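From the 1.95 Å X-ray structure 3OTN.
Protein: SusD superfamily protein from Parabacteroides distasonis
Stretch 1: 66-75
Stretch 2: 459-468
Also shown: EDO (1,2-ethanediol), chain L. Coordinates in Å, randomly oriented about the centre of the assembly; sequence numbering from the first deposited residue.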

ATOM      1  N   ASP A  66     -15.019  15.425  -1.333  1.00 28.08           N
ATOM      2  CA  ASP A  66     -14.472  15.879  -0.022  1.00 26.48           C
ATOM      3  C   ASP A  66     -12.929  16.092  -0.105  1.00 26.99           C
ATOM      4  O   ASP A  66     -12.386  17.071   0.408  1.00 25.74           O
ATOM      5  CB  ASP A  66     -14.707  14.842   1.085  1.00 29.73           C
ATOM      6  CG  ASP A  66     -16.063  14.935   1.757  1.00 31.79           C
ATOM      7  OD1 ASP A  66     -16.982  15.602   1.251  1.00 30.95           O
ATOM      8  OD2 ASP A  66     -16.195  14.257   2.803  1.00 35.82           O
ATOM      9  N   PHE A  67     -12.258  15.142  -0.737  1.00 23.93           N
ATOM     10  CA  PHE A  67     -10.802  15.119  -0.852  1.00 26.70           C
ATOM     11  C   PHE A  67     -10.347  16.214  -1.826  1.00 29.63           C
ATOM     12  O   PHE A  67      -9.455  16.985  -1.498  1.00 26.61           O
ATOM     13  CB  PHE A  67     -10.300  13.733  -1.276  1.00 26.29           C
ATOM     14  CG  PHE A  67     -10.723  12.627  -0.328  1.00 24.78           C
ATOM     15  CD1 PHE A  67     -11.951  12.029  -0.471  1.00 23.89           C
ATOM     16  CD2 PHE A  67      -9.925  12.244   0.733  1.00 31.63           C
ATOM     17  CE1 PHE A  67     -12.393  11.043   0.393  1.00 27.63           C
ATOM     18  CE2 PHE A  67     -10.362  11.253   1.629  1.00 25.97           C
ATOM     19  CZ  PHE A  67     -11.600  10.642   1.433  1.00 24.79           C
ATOM     20  N   GLN A  68     -10.984  16.302  -2.995  1.00 32.36           N
ATOM     21  CA  GLN A  68     -10.696  17.419  -3.940  1.00 34.42           C
ATOM     22  C   GLN A  68     -10.900  18.816  -3.361  1.00 33.42           C
ATOM     23  O   GLN A  68     -10.151  19.746  -3.674  1.00 33.29           O
ATOM     24  CB  GLN A  68     -11.542  17.305  -5.216  1.00 34.82           C
ATOM     25  CG  GLN A  68     -11.039  18.177  -6.353  1.00 42.71           C
ATOM     26  CD  GLN A  68     -11.748  17.878  -7.661  1.00 46.87           C
ATOM     27  OE1 GLN A  68     -12.968  17.819  -7.703  1.00 42.21           O
ATOM     28  NE2 GLN A  68     -10.977  17.685  -8.736  1.00 46.16           N
ATOM     29  N   ASP A  69     -11.933  18.965  -2.542  1.00 31.98           N
ATOM     30  CA  ASP A  69     -12.295  20.266  -2.005  1.00 33.87           C
ATOM     31  C   ASP A  69     -11.554  20.637  -0.728  1.00 34.17           C
ATOM     32  O   ASP A  69     -11.758  21.738  -0.196  1.00 34.13           O
ATOM     33  CB  ASP A  69     -13.806  20.327  -1.757  1.00 35.27           C
ATOM     34  CG  ASP A  69     -14.615  20.323  -3.050  1.00 40.18           C
ATOM     35  OD1 ASP A  69     -14.037  20.572  -4.128  1.00 43.80           O
ATOM     36  OD2 ASP A  69     -15.828  20.075  -2.970  1.00 41.36           O
ATOM     37  N   LEU A  70     -10.705  19.738  -0.232  1.00 30.15           N
ATOM     38  CA  LEU A  70     -10.100  19.908   1.087  1.00 30.75           C
ATOM     39  C   LEU A  70     -11.182  20.144   2.155  1.00 31.21           C
ATOM     40  O   LEU A  70     -11.103  21.087   2.951  1.00 34.92           O
ATOM     41  CB  LEU A  70      -9.034  21.006   1.056  1.00 30.78           C
ATOM     42  CG  LEU A  70      -7.580  20.529   1.042  1.00 37.50           C
ATOM     43  CD1 LEU A  70      -7.271  19.565  -0.061  1.00 37.37           C
ATOM     44  CD2 LEU A  70      -6.675  21.761   0.970  1.00 36.89           C
ATOM     45  N   LEU A  71     -12.214  19.302   2.121  1.00 27.87           N
ATOM     46  CA  LEU A  71     -13.296  19.296   3.101  1.00 28.95           C
ATOM     47  C   LEU A  71     -13.485  17.925   3.751  1.00 25.38           C
ATOM     48  O   LEU A  71     -14.550  17.627   4.255  1.00 26.93           O
ATOM     49  CB  LEU A  71     -14.616  19.685   2.431  1.00 31.49           C
ATOM     50  CG  LEU A  71     -14.680  21.067   1.800  1.00 35.68           C
ATOM     51  CD1 LEU A  71     -16.099  21.278   1.259  1.00 38.47           C
ATOM     52  CD2 LEU A  71     -14.294  22.124   2.835  1.00 30.45           C
ATOM     53  N   VAL A  72     -12.455  17.106   3.730  1.00 21.16           N
ATOM     54  CA  VAL A  72     -12.421  15.862   4.467  1.00 20.00           C
ATOM     55  C   VAL A  72     -12.780  16.143   5.945  1.00 23.89           C
ATOM     56  O   VAL A  72     -12.342  17.162   6.535  1.00 23.19           O
ATOM     57  CB  VAL A  72     -11.048  15.175   4.293  1.00 22.11           C
ATOM     58  CG1 VAL A  72     -10.880  13.962   5.229  1.00 19.55           C
ATOM     59  CG2 VAL A  72     -10.891  14.712   2.830  1.00 24.28           C
ATOM     60  N   SER A  73     -13.633  15.281   6.496  1.00 21.59           N
ATOM     61  CA  SER A  73     -14.175  15.459   7.858  1.00 23.18           C
ATOM     62  C   SER A  73     -14.231  14.116   8.565  1.00 21.31           C
ATOM     63  O   SER A  73     -13.919  13.057   7.966  1.00 19.59           O
ATOM     64  CB  SER A  73     -15.585  16.067   7.807  1.00 24.80           C
ATOM     65  OG  SER A  73     -16.559  15.103   7.434  1.00 23.88           O
ATOM     66  N   ASP A  74     -14.656  14.149   9.830  1.00 20.31           N
ATOM     67  CA  ASP A  74     -14.831  12.912  10.596  1.00 20.02           C
ATOM     68  C   ASP A  74     -15.959  12.019  10.043  1.00 20.87           C
ATOM     69  O   ASP A  74     -16.082  10.889  10.455  1.00 21.10           O
ATOM     70  CB  ASP A  74     -15.033  13.215  12.093  1.00 21.01           C
ATOM     71  CG  ASP A  74     -16.174  14.149  12.365  1.00 27.22           C
ATOM     72  OD1 ASP A  74     -16.974  14.450  11.431  1.00 24.02           O
ATOM     73  OD2 ASP A  74     -16.246  14.607  13.531  1.00 29.53           O
ATOM     74  N   ARG A  75     -16.778  12.545   9.136  1.00 21.61           N
ATOM     75  CA  ARG A  75     -17.802  11.771   8.418  1.00 24.78           C
ATOM     76  C   ARG A  75     -17.351  11.271   7.027  1.00 24.06           C
ATOM     77  O   ARG A  75     -18.122  10.597   6.351  1.00 21.70           O
ATOM     78  CB  ARG A  75     -19.063  12.608   8.232  1.00 22.64           C
ATOM     79  CG  ARG A  75     -19.829  12.826   9.491  1.00 23.59           C
ATOM     80  CD  ARG A  75     -20.969  13.809   9.235  1.00 23.75           C
ATOM     81  NE  ARG A  75     -21.689  14.063  10.464  1.00 34.41           N
ATOM     82  CZ  ARG A  75     -22.603  13.257  10.999  1.00 28.68           C
ATOM     83  NH1 ARG A  75     -22.976  12.126  10.395  1.00 29.55           N
ATOM     84  NH2 ARG A  75     -23.192  13.620  12.126  1.00 28.12           N
ATOM     85  N   THR A 459      -3.199  20.350   8.653  1.00 24.40           N
ATOM     86  CA  THR A 459      -4.377  19.472   8.767  1.00 21.05           C
ATOM     87  C   THR A 459      -4.319  18.224   7.886  1.00 24.02           C
ATOM     88  O   THR A 459      -4.622  17.113   8.353  1.00 20.91           O
ATOM     89  CB  THR A 459      -5.659  20.264   8.456  1.00 23.08           C
ATOM     90  OG1 THR A 459      -5.721  21.382   9.341  1.00 22.73           O
ATOM     91  CG2 THR A 459      -6.919  19.417   8.604  1.00 19.85           C
ATOM     92  N   GLN A 460      -3.876  18.408   6.639  1.00 23.88           N
ATOM     93  CA  GLN A 460      -3.882  17.338   5.635  1.00 24.56           C
ATOM     94  C   GLN A 460      -2.790  16.280   5.876  1.00 25.25           C
ATOM     95  O   GLN A 460      -2.823  15.231   5.244  1.00 21.42           O
ATOM     96  CB  GLN A 460      -3.759  17.898   4.223  1.00 20.30           C
ATOM     97  CG  GLN A 460      -5.032  18.543   3.659  1.00 24.23           C
ATOM     98  CD  GLN A 460      -5.406  19.858   4.318  1.00 25.26           C
ATOM     99  OE1 GLN A 460      -4.548  20.714   4.590  1.00 24.17           O
ATOM    100  NE2 GLN A 460      -6.702  20.039   4.561  1.00 23.08           N
ATOM    101  N   LEU A 461      -1.852  16.549   6.797  1.00 22.42           N
ATOM    102  CA  LEU A 461      -0.846  15.542   7.192  1.00 22.26           C
ATOM    103  C   LEU A 461      -1.429  14.251   7.814  1.00 22.49           C
ATOM    104  O   LEU A 461      -0.757  13.210   7.818  1.00 22.00           O
ATOM    105  CB  LEU A 461       0.157  16.151   8.180  1.00 23.08           C
ATOM    106  CG  LEU A 461       1.088  17.255   7.644  1.00 24.09           C
ATOM    107  CD1 LEU A 461       1.829  17.928   8.804  1.00 22.10           C
ATOM    108  CD2 LEU A 461       2.041  16.719   6.602  1.00 25.91           C
ATOM    109  N   LEU A 462      -2.645  14.330   8.357  1.00 20.15           N
ATOM    110  CA  LEU A 462      -3.326  13.169   8.926  1.00 20.11           C
ATOM    111  C   LEU A 462      -4.783  13.150   8.494  1.00 18.67           C
ATOM    112  O   LEU A 462      -5.324  14.173   8.080  1.00 18.11           O
ATOM    113  CB  LEU A 462      -3.257  13.212  10.459  1.00 21.31           C
ATOM    114  CG  LEU A 462      -1.869  13.058  11.080  1.00 20.15           C
ATOM    115  CD1 LEU A 462      -1.905  13.336  12.587  1.00 22.11           C
ATOM    116  CD2 LEU A 462      -1.269  11.683  10.797  1.00 21.30           C
ATOM    117  N   PHE A 463      -5.395  11.973   8.576  1.00 20.35           N
ATOM    118  CA  PHE A 463      -6.820  11.811   8.375  1.00 18.42           C
ATOM    119  C   PHE A 463      -7.510  11.872   9.720  1.00 19.44           C
ATOM    120  O   PHE A 463      -6.890  11.610  10.749  1.00 18.58           O
ATOM    121  CB  PHE A 463      -7.156  10.504   7.632  1.00 17.82           C
ATOM    122  CG  PHE A 463      -6.828  10.562   6.168  1.00 18.83           C
ATOM    123  CD1 PHE A 463      -7.570  11.382   5.309  1.00 23.98           C
ATOM    124  CD2 PHE A 463      -5.798   9.830   5.642  1.00 25.62           C
ATOM    125  CE1 PHE A 463      -7.263  11.467   3.978  1.00 25.77           C
ATOM    126  CE2 PHE A 463      -5.499   9.915   4.277  1.00 25.53           C
ATOM    127  CZ  PHE A 463      -6.225  10.706   3.468  1.00 22.36           C
ATOM    128  N   PRO A 464      -8.809  12.212   9.719  1.00 20.30           N
ATOM    129  CA  PRO A 464      -9.512  12.345  10.984  1.00 21.79           C
ATOM    130  C   PRO A 464      -9.812  11.001  11.628  1.00 20.54           C
ATOM    131  O   PRO A 464      -9.974   9.975  10.926  1.00 19.53           O
ATOM    132  CB  PRO A 464     -10.855  13.008  10.587  1.00 23.18           C
ATOM    133  CG  PRO A 464     -10.838  13.189   9.154  1.00 23.47           C
ATOM    134  CD  PRO A 464      -9.685  12.479   8.564  1.00 21.83           C
ATOM    135  N   ILE A 465      -9.951  11.024  12.938  1.00 22.21           N
ATOM    136  CA  ILE A 465     -10.483   9.887  13.669  1.00 20.13           C
ATOM    137  C   ILE A 465     -11.968   9.898  13.304  1.00 18.11           C
ATOM    138  O   ILE A 465     -12.571  10.945  13.336  1.00 18.28           O
ATOM    139  CB  ILE A 465     -10.307  10.033  15.180  1.00 22.81           C
ATOM    140  CG1 ILE A 465      -8.842  10.351  15.561  1.00 25.33           C
ATOM    141  CG2 ILE A 465     -10.800   8.779  15.894  1.00 24.96           C
ATOM    142  CD1 ILE A 465      -7.775   9.436  14.933  1.00 21.06           C
ATOM    143  N   PRO A 466     -12.547   8.745  12.919  1.00 19.29           N
ATOM    144  CA  PRO A 466     -13.972   8.689  12.535  1.00 19.39           C
ATOM    145  C   PRO A 466     -14.932   9.133  13.611  1.00 22.83           C
ATOM    146  O   PRO A 466     -14.764   8.770  14.778  1.00 19.63           O
ATOM    147  CB  PRO A 466     -14.206   7.196  12.278  1.00 21.93           C
ATOM    148  CG  PRO A 466     -12.940   6.645  11.960  1.00 22.61           C
ATOM    149  CD  PRO A 466     -11.892   7.439  12.711  1.00 21.38           C
ATOM    150  N   LEU A 467     -15.953   9.873  13.202  1.00 21.58           N
ATOM    151  CA  LEU A 467     -16.959  10.355  14.092  1.00 23.56           C
ATOM    152  C   LEU A 467     -17.582   9.205  14.864  1.00 24.39           C
ATOM    153  O   LEU A 467     -17.762   9.337  16.054  1.00 22.96           O
ATOM    154  CB  LEU A 467     -18.065  11.105  13.342  1.00 23.46           C
ATOM    155  CG  LEU A 467     -19.166  11.720  14.225  1.00 22.62           C
ATOM    156  CD1 LEU A 467     -18.579  12.652  15.281  1.00 25.63           C
ATOM    157  CD2 LEU A 467     -20.212  12.459  13.343  1.00 27.61           C
ATOM    158  N   SER A 468     -17.885   8.076  14.204  1.00 22.43           N
ATOM    159  CA  SER A 468     -18.486   6.957  14.916  1.00 22.13           C
ATOM    160  C   SER A 468     -17.651   6.484  16.126  1.00 21.42           C
ATOM    161  O   SER A 468     -18.202   6.175  17.198  1.00 22.77           O
ATOM    162  CB  SER A 468     -18.730   5.762  13.969  1.00 21.31           C
ATOM    163  OG  SER A 468     -17.520   5.321  13.416  1.00 25.58           O
TER
HETATM  164  C1  EDO L 613     -10.376  19.746   6.766  1.00 33.57           C
HETATM  165  O1  EDO L 613     -10.664  18.979   5.603  1.00 28.50           O
HETATM  166  C2  EDO L 613     -11.016  21.107   6.616  1.00 36.98           C
HETATM  167  O2  EDO L 613     -10.277  21.785   5.609  1.00 35.36           O

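Stretch 1 leaves a helix and runs as a loop along stretch 2, burying 472 Å² in all. Phe67, in the last part of the helix, is buried. Its CA-to-CB bond points sideways, but the ring reaches across, and CE2 lies 3.9 Å from CE1 of Phe463, which sits at the edge of the Phe67 ring.

Leu70 is the first residue after the helix to leave helical phi/psi, in a Schellman motif with positive phi. Leu71 N bonds back to Asp66 O at 2.8 Å. The Leu70 side chain packs on the Gln460 amide, CG to NE2 3.7 Å. Beside this contact a 1,2-ethanediol, probably from the crystallisation liquor, donates to Leu70 O and Val72 O. Leu71 has its CA-to-CB bond pointing away and makes no contact with stretch 2.

Val72 points toward stretch 2. Its CG1 lies 3.8 Å from Pro464 CD and 4.2 Å from Phe463 CD1, at the edge of that ring. The CA-to-CB bond of Ser73 points away, and Ser73 OG accepts from Arg75 N. Ser73 O lies 3.3 Å from Pro464 CG.

Asp74 and Leu467 are the most covered residues of their stretches, and Asp74 OD2 lies 3.5 Å from Leu467 CD1. Asp74 O accepts the one hydrogen bond between the stretches, from Leu467 N, at 2.9 Å and nearly straight. Pro466 is the N-cap, so Leu467 N, at the helix start, is free to donate outward. Leu467 CD2 also lies over one face of the Arg75 guanidinium, 3.4 Å from NH2.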